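Local coordinates for protein dihydroxyacetone kinase (Citrobacter freundii, PDB 1UN8) that phosphorylates dihydroxyacetone with ATP, using a divalent metal cofactor, and carries a tightly bound phospholipid inside its eight-helix C-terminal barrel, at residues Ala501-Ala506 and Arg538-Phe543; Glu507-Ser512 and Gly530-Gly535. One frame throughout, in Å; residues are numbered along the deposited sequence.

Contacts 1 and 2 are two levels of the same pairing, between helix 495-511 and helix 534-547 with the loop that leads into it. Their centres lie 11 Å apart, and contact 2 is nested within the loop that contact 1 closes. One place where they meet is Ala-506 O, 3.5 Å from Met-532 CE; hydrogen bonds of Thr-509 OG1 to Ala-506 O and of Gln-503 NE2 to Glu-507 OE1 also join them. Contact 2 contains Asp-533, Pro-534 and Gly-535 of the ATP site; the side chain of Ala-506 is about 7 Å from that of Asp-533. The side chain of Met-541 is about 9 Å from the bound phospholipid.

Contact 1 (Ala501-Ala506 and Arg538-Phe543); sequences AAQAGA and RLAMVF
Ala-502, Ala-506 and Ala-540 form the centre of a buried helix-helix contact in the C-terminal alpha-helical barrel, joining helix 495-511 to helix 534-547. The local axes approach to 8.4 Å with 160° between their directions, a nearly antiparallel pairing whose closeness fits the small residues at the interface. Backbones are correspondingly near, with Ala-502 CA 5.1 Å from Ala-540 CA. The methyl of Ala-502 points at the opposite helix and reaches Ala-540 CA at 4.0 Å. The methyl of Ala-540 in turn meets two methyls one helical turn apart, Ala-506 CB at 4.2 Å and Ala-502 CB at 4.3 Å.

Gln-503 extends the contact beyond the alanines. Its CG is anti to the backbone N (chi1 -179°), and the bend at chi2 (56°) turns CD, after which the amide oxygen ends close to Ala-540 and Met-541. Gln-503 OE1 is 3.7 Å from Ala-540 CB and 3.6 Å from Met-541 CE, apolar neighbours that offer it no hydrogen bond. The amide is instead tied through NE2 to Glu-507 OE1, one turn on in its own helix. Met-541 starts away from the interface, but its chain bends twice and brings CE back to the glutamine.

Around this centre, Phe-543 packs on Ala-498 and Phe-499 and also on Ala-484 and Leu-488 of helix 478-490, while Met-541 touches Thr-368 of helix 356-371. This is one helix-helix pairing of the eight-helix alpha barrel that forms the C-terminal, ATP-binding domain.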
ATOM      1  N   ALA A 501      10.409  56.108  -2.738  1.00 46.07           N
ATOM      2  CA  ALA A 501      11.006  54.824  -2.413  1.00 45.82           C
ATOM      3  C   ALA A 501      10.210  53.705  -3.087  1.00 46.00           C
ATOM      4  O   ALA A 501      10.768  52.845  -3.772  1.00 43.65           O
ATOM      5  CB  ALA A 501      11.024  54.632  -0.898  1.00 46.51           C
ATOM      6  N   ALA A 502       8.897  53.735  -2.893  1.00 46.52           N
ATOM      7  CA  ALA A 502       8.022  52.735  -3.484  1.00 46.94           C
ATOM      8  C   ALA A 502       8.216  52.717  -4.995  1.00 47.00           C
ATOM      9  O   ALA A 502       8.329  51.652  -5.614  1.00 45.98           O
ATOM     10  CB  ALA A 502       6.555  53.045  -3.138  1.00 45.63           C
ATOM     11  N   GLN A 503       8.254  53.908  -5.583  1.00 47.37           N
ATOM     12  CA  GLN A 503       8.421  54.060  -7.024  1.00 47.18           C
ATOM     13  C   GLN A 503       9.705  53.398  -7.523  1.00 46.81           C
ATOM     14  O   GLN A 503       9.700  52.738  -8.564  1.00 46.10           O
ATOM     15  CB  GLN A 503       8.398  55.546  -7.387  1.00 47.91           C
ATOM     16  CG  GLN A 503       8.537  55.856  -8.869  1.00 49.31           C
ATOM     17  CD  GLN A 503       7.489  55.176  -9.727  1.00 49.18           C
ATOM     18  OE1 GLN A 503       6.380  54.906  -9.279  1.00 49.25           O
ATOM     19  NE2 GLN A 503       7.833  54.915 -10.982  1.00 48.96           N
ATOM     20  N   ALA A 504      10.802  53.560  -6.782  1.00 46.48           N
ATOM     21  CA  ALA A 504      12.073  52.947  -7.180  1.00 45.97           C
ATOM     22  C   ALA A 504      11.911  51.435  -7.153  1.00 46.26           C
ATOM     23  O   ALA A 504      12.326  50.735  -8.073  1.00 45.33           O
ATOM     24  CB  ALA A 504      13.186  53.370  -6.229  1.00 45.40           C
ATOM     25  N   GLY A 505      11.298  50.939  -6.080  1.00 46.89           N
ATOM     26  CA  GLY A 505      11.080  49.513  -5.946  1.00 45.98           C
ATOM     27  C   GLY A 505      10.216  48.961  -7.065  1.00 45.93           C
ATOM     28  O   GLY A 505      10.483  47.875  -7.576  1.00 46.02           O
ATOM     29  N   ALA A 506       9.176  49.695  -7.449  1.00 45.14           N
ATOM     30  CA  ALA A 506       8.310  49.232  -8.525  1.00 45.73           C
ATOM     31  C   ALA A 506       9.137  49.170  -9.803  1.00 46.66           C
ATOM     32  O   ALA A 506       9.010  48.242 -10.602  1.00 46.49           O
ATOM     33  CB  ALA A 506       7.143  50.177  -8.708  1.00 44.43           C
ATOM     34  N   ARG A 538       0.628  49.290  -8.155  1.00 45.87           N
ATOM     35  CA  ARG A 538      -0.557  49.698  -7.402  1.00 47.25           C
ATOM     36  C   ARG A 538      -0.140  50.381  -6.106  1.00 47.83           C
ATOM     37  O   ARG A 538      -0.699  51.402  -5.697  1.00 48.24           O
ATOM     38  CB  ARG A 538      -1.419  48.495  -7.092  1.00 46.16           C
ATOM     39  N   LEU A 539       0.862  49.804  -5.475  1.00 47.24           N
ATOM     40  CA  LEU A 539       1.374  50.314  -4.232  1.00 47.21           C
ATOM     41  C   LEU A 539       2.006  51.678  -4.418  1.00 48.20           C
ATOM     42  O   LEU A 539       1.757  52.605  -3.650  1.00 47.83           O
ATOM     43  CB  LEU A 539       2.393  49.338  -3.721  1.00 49.84           C
ATOM     44  CG  LEU A 539       2.373  49.219  -2.223  1.00 52.90           C
ATOM     45  CD1 LEU A 539       2.505  47.747  -1.863  1.00 52.87           C
ATOM     46  CD2 LEU A 539       3.476  50.101  -1.637  1.00 52.04           C
ATOM     47  N   ALA A 540       2.823  51.799  -5.452  1.00 48.78           N
ATOM     48  CA  ALA A 540       3.492  53.055  -5.734  1.00 49.24           C
ATOM     49  C   ALA A 540       2.486  54.154  -6.054  1.00 48.77           C
ATOM     50  O   ALA A 540       2.670  55.307  -5.667  1.00 50.53           O
ATOM     51  CB  ALA A 540       4.475  52.876  -6.896  1.00 48.73           C
ATOM     52  N   MET A 541       1.419  53.812  -6.755  1.00 47.59           N
ATOM     53  CA  MET A 541       0.437  54.825  -7.093  1.00 47.35           C
ATOM     54  C   MET A 541      -0.340  55.264  -5.856  1.00 48.28           C
ATOM     55  O   MET A 541      -0.751  56.417  -5.744  1.00 48.82           O
ATOM     56  CB  MET A 541      -0.498  54.301  -8.180  1.00 45.46           C
ATOM     57  CG  MET A 541       0.212  54.048  -9.487  1.00 44.09           C
ATOM     58  SD  MET A 541       1.107  55.507 -10.090  1.00 44.47           S
ATOM     59  CE  MET A 541       2.796  55.203  -9.499  1.00 44.82           C
ATOM     60  N   VAL A 542      -0.529  54.347  -4.916  1.00 48.34           N
ATOM     61  CA  VAL A 542      -1.235  54.694  -3.702  1.00 48.50           C
ATOM     62  C   VAL A 542      -0.435  55.766  -2.975  1.00 49.21           C
ATOM     63  O   VAL A 542      -0.954  56.835  -2.660  1.00 50.08           O
ATOM     64  CB  VAL A 542      -1.416  53.472  -2.790  1.00 48.93           C
ATOM     65  CG1 VAL A 542      -1.859  53.915  -1.403  1.00 48.56           C
ATOM     66  CG2 VAL A 542      -2.459  52.541  -3.386  1.00 48.57           C
ATOM     67  N   PHE A 543       0.837  55.498  -2.718  1.00 48.50           N
ATOM     68  CA  PHE A 543       1.652  56.484  -2.037  1.00 48.69           C
ATOM     69  C   PHE A 543       1.785  57.783  -2.816  1.00 50.90           C
ATOM     70  O   PHE A 543       1.821  58.867  -2.229  1.00 51.88           O
ATOM     71  CB  PHE A 543       3.023  55.912  -1.723  1.00 46.48           C
ATOM     72  CG  PHE A 543       3.025  55.031  -0.520  1.00 44.85           C
ATOM     73  CD1 PHE A 543       2.770  53.676  -0.636  1.00 44.43           C
ATOM     74  CD2 PHE A 543       3.213  55.570   0.740  1.00 44.20           C
ATOM     75  CE1 PHE A 543       2.698  52.865   0.484  1.00 43.59           C
ATOM     76  CE2 PHE A 543       3.143  54.769   1.869  1.00 45.66           C
ATOM     77  CZ  PHE A 543       2.883  53.410   1.740  1.00 45.11           C
TER

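Contact 2 (Glu507-Ser512 and Gly530-Gly535); sequences ERTCLS and GNMDPG
The flat carboxylate of Asp-533 is turned away from Thr-509, which this residue touches through its backbone N and CB; neither face of the carboxylate carries the contact. Its OD2 accepts a hydrogen bond from Ala-536 N, making Asp-533 the N-cap of helix 534-547. The flat guanidinium of Arg-475 serves both segments: NE bonds to Thr-509 O and NH2 weakly to Asn-531 O, two acceptors lying 3.4 Å apart, Thr-509 O from Asn-531 O.

The backbone N of the N-cap residue is held by Thr-509 of segment 507-512. Asp-533 N donates to Thr-509 OG1 over 3.2 Å, and an angle of 176° at the hydrogen makes the bond practically straight. Thr-509 OG1 sits between its own backbone N and carbonyl carbon (chi1 77°), and it is also hydrogen-bonded to Ala-506 O. That carbonyl can only accept, so the hydroxyl donates its hydrogen bond to Ala-506 O and accepts one from Asp-533 N. The two CB atoms also meet, Asp-533 CB lying 4.1 Å from Thr-509 CB.

Cys-510 packs beside this polar link, its CA 4.5 Å from Met-532 CA, the nearest CA pair between the two segments. Asn-531 adds its CB, which lies 3.8 Å from Cys-510 O.

Asp-533, Pro-534 and Gly-535 bind ATP in the barrel domain, and the side chain of Asp-533 is about 5 Å from that of Thr-476, another ATP-binding residue. The threonine bond therefore reaches the backbone of a first-shell residue from segment 507-512. Met-532 runs extended as far as SD, then turns at chi3 (-91°), laying CE 3.7 Å from Cys-510 SG, while its CB lies 3.3 Å from the same sulfur.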
ATOM      1  N   GLU A 507       9.990  50.172  -9.983  1.00 47.71           N
ATOM      2  CA  GLU A 507      10.844  50.237 -11.155  1.00 47.31           C
ATOM      3  C   GLU A 507      11.782  49.041 -11.191  1.00 47.28           C
ATOM      4  O   GLU A 507      12.026  48.483 -12.255  1.00 46.97           O
ATOM      5  CB  GLU A 507      11.618  51.565 -11.164  1.00 47.19           C
ATOM      6  CG  GLU A 507      10.750  52.737 -11.628  1.00 47.06           C
ATOM      7  CD  GLU A 507      11.314  54.099 -11.268  1.00 47.14           C
ATOM      8  OE1 GLU A 507      10.779  55.110 -11.775  1.00 45.42           O
ATOM      9  OE2 GLU A 507      12.275  54.155 -10.471  1.00 47.66           O
ATOM     10  N   ARG A 508      12.288  48.627 -10.032  1.00 48.18           N
ATOM     11  CA  ARG A 508      13.191  47.477  -9.992  1.00 48.80           C
ATOM     12  C   ARG A 508      12.514  46.214 -10.535  1.00 49.57           C
ATOM     13  O   ARG A 508      13.173  45.371 -11.143  1.00 48.45           O
ATOM     14  CB  ARG A 508      13.712  47.233  -8.562  1.00 48.72           C
ATOM     15  CG  ARG A 508      14.818  48.200  -8.143  1.00 49.85           C
ATOM     16  CD  ARG A 508      15.440  47.834  -6.803  1.00 50.76           C
ATOM     17  NE  ARG A 508      14.616  48.222  -5.660  1.00 53.81           N
ATOM     18  CZ  ARG A 508      14.644  49.415  -5.073  1.00 54.44           C
ATOM     19  NH1 ARG A 508      15.462  50.362  -5.512  1.00 54.92           N
ATOM     20  NH2 ARG A 508      13.852  49.660  -4.039  1.00 56.12           N
ATOM     21  N   THR A 509      11.199  46.091 -10.343  1.00 50.55           N
ATOM     22  CA  THR A 509      10.486  44.904 -10.825  1.00 50.86           C
ATOM     23  C   THR A 509      10.406  44.860 -12.343  1.00 52.29           C
ATOM     24  O   THR A 509      10.145  43.810 -12.920  1.00 51.78           O
ATOM     25  CB  THR A 509       9.041  44.786 -10.248  1.00 48.07           C
ATOM     26  OG1 THR A 509       8.159  45.698 -10.912  1.00 46.45           O
ATOM     27  CG2 THR A 509       9.042  45.070  -8.769  1.00 48.25           C
ATOM     28  N   CYS A 510      10.620  45.995 -12.994  1.00 55.46           N
ATOM     29  CA  CYS A 510      10.577  46.017 -14.451  1.00 59.51           C
ATOM     30  C   CYS A 510      11.839  45.398 -15.010  1.00 61.41           C
ATOM     31  O   CYS A 510      11.830  44.834 -16.103  1.00 61.10           O
ATOM     32  CB  CYS A 510      10.471  47.439 -14.973  1.00 61.36           C
ATOM     33  SG  CYS A 510       8.829  48.142 -14.822  1.00 65.61           S
ATOM     34  N   LEU A 511      12.925  45.508 -14.254  1.00 63.69           N
ATOM     35  CA  LEU A 511      14.197  44.964 -14.688  1.00 66.48           C
ATOM     36  C   LEU A 511      14.247  43.445 -14.591  1.00 69.25           C
ATOM     37  O   LEU A 511      14.462  42.760 -15.588  1.00 68.73           O
ATOM     38  CB  LEU A 511      15.337  45.585 -13.872  1.00 65.20           C
ATOM     39  CG  LEU A 511      15.492  47.104 -14.022  1.00 63.72           C
ATOM     40  CD1 LEU A 511      16.676  47.564 -13.204  1.00 64.69           C
ATOM     41  CD2 LEU A 511      15.683  47.477 -15.477  1.00 61.75           C
ATOM     42  N   SER A 512      14.031  42.920 -13.389  1.00 73.70           N
ATOM     43  CA  SER A 512      14.080  41.480 -13.157  1.00 77.24           C
ATOM     44  C   SER A 512      12.953  40.683 -13.805  1.00 79.24           C
ATOM     45  O   SER A 512      12.785  39.495 -13.521  1.00 78.80           O
ATOM     46  CB  SER A 512      14.116  41.203 -11.651  1.00 77.54           C
ATOM     47  OG  SER A 512      13.162  41.999 -10.970  1.00 78.45           O
ATOM     48  N   GLY A 530       6.025  47.889 -19.299  1.00 86.41           N
ATOM     49  CA  GLY A 530       4.995  46.877 -19.467  1.00 82.17           C
ATOM     50  C   GLY A 530       5.356  45.594 -18.736  1.00 79.28           C
ATOM     51  O   GLY A 530       4.587  44.631 -18.728  1.00 78.75           O
ATOM     52  N   ASN A 531       6.540  45.584 -18.128  1.00 75.86           N
ATOM     53  CA  ASN A 531       7.024  44.433 -17.376  1.00 72.09           C
ATOM     54  C   ASN A 531       6.934  44.719 -15.880  1.00 69.37           C
ATOM     55  O   ASN A 531       7.534  44.004 -15.068  1.00 68.61           O
ATOM     56  CB  ASN A 531       8.490  44.133 -17.721  1.00 74.12           C
ATOM     57  CG  ASN A 531       8.671  43.590 -19.129  1.00 75.66           C
ATOM     58  OD1 ASN A 531       7.987  42.646 -19.545  1.00 75.64           O
ATOM     59  ND2 ASN A 531       9.614  44.172 -19.867  1.00 75.32           N
ATOM     60  N   MET A 532       6.203  45.770 -15.515  1.00 65.65           N
ATOM     61  CA  MET A 532       6.076  46.136 -14.108  1.00 62.20           C
ATOM     62  C   MET A 532       5.062  45.256 -13.402  1.00 60.95           C
ATOM     63  O   MET A 532       3.991  44.965 -13.950  1.00 60.17           O
ATOM     64  CB  MET A 532       5.663  47.604 -13.959  1.00 60.65           C
ATOM     65  CG  MET A 532       5.755  48.115 -12.524  1.00 58.57           C
ATOM     66  SD  MET A 532       5.477  49.888 -12.375  1.00 58.13           S
ATOM     67  CE  MET A 532       7.135  50.520 -12.516  1.00 58.57           C
ATOM     68  N   ASP A 533       5.405  44.821 -12.194  1.00 58.50           N
ATOM     69  CA  ASP A 533       4.490  43.995 -11.420  1.00 56.27           C
ATOM     70  C   ASP A 533       3.304  44.857 -10.994  1.00 54.50           C
ATOM     71  O   ASP A 533       3.480  45.967 -10.497  1.00 54.77           O
ATOM     72  CB  ASP A 533       5.186  43.444 -10.183  1.00 56.56           C
ATOM     73  CG  ASP A 533       4.221  42.753  -9.245  1.00 57.96           C
ATOM     74  OD1 ASP A 533       3.593  41.761  -9.673  1.00 57.47           O
ATOM     75  OD2 ASP A 533       4.085  43.207  -8.087  1.00 58.27           O
ATOM     76  N   PRO A 534       2.075  44.363 -11.191  1.00 53.19           N
ATOM     77  CA  PRO A 534       0.870  45.117 -10.817  1.00 51.15           C
ATOM     78  C   PRO A 534       0.843  45.487  -9.331  1.00 49.80           C
ATOM     79  O   PRO A 534       0.515  46.623  -8.966  1.00 48.36           O
ATOM     80  CB  PRO A 534      -0.259  44.162 -11.189  1.00 50.99           C
ATOM     81  CG  PRO A 534       0.331  43.372 -12.312  1.00 51.73           C
ATOM     82  CD  PRO A 534       1.714  43.078 -11.808  1.00 51.37           C
ATOM     83  N   GLY A 535       1.194  44.527  -8.484  1.00 46.77           N
ATOM     84  CA  GLY A 535       1.206  44.780  -7.060  1.00 46.98           C
ATOM     85  C   GLY A 535       2.031  46.000  -6.707  1.00 47.35           C
ATOM     86  O   GLY A 535       1.535  46.938  -6.089  1.00 47.95           O
TER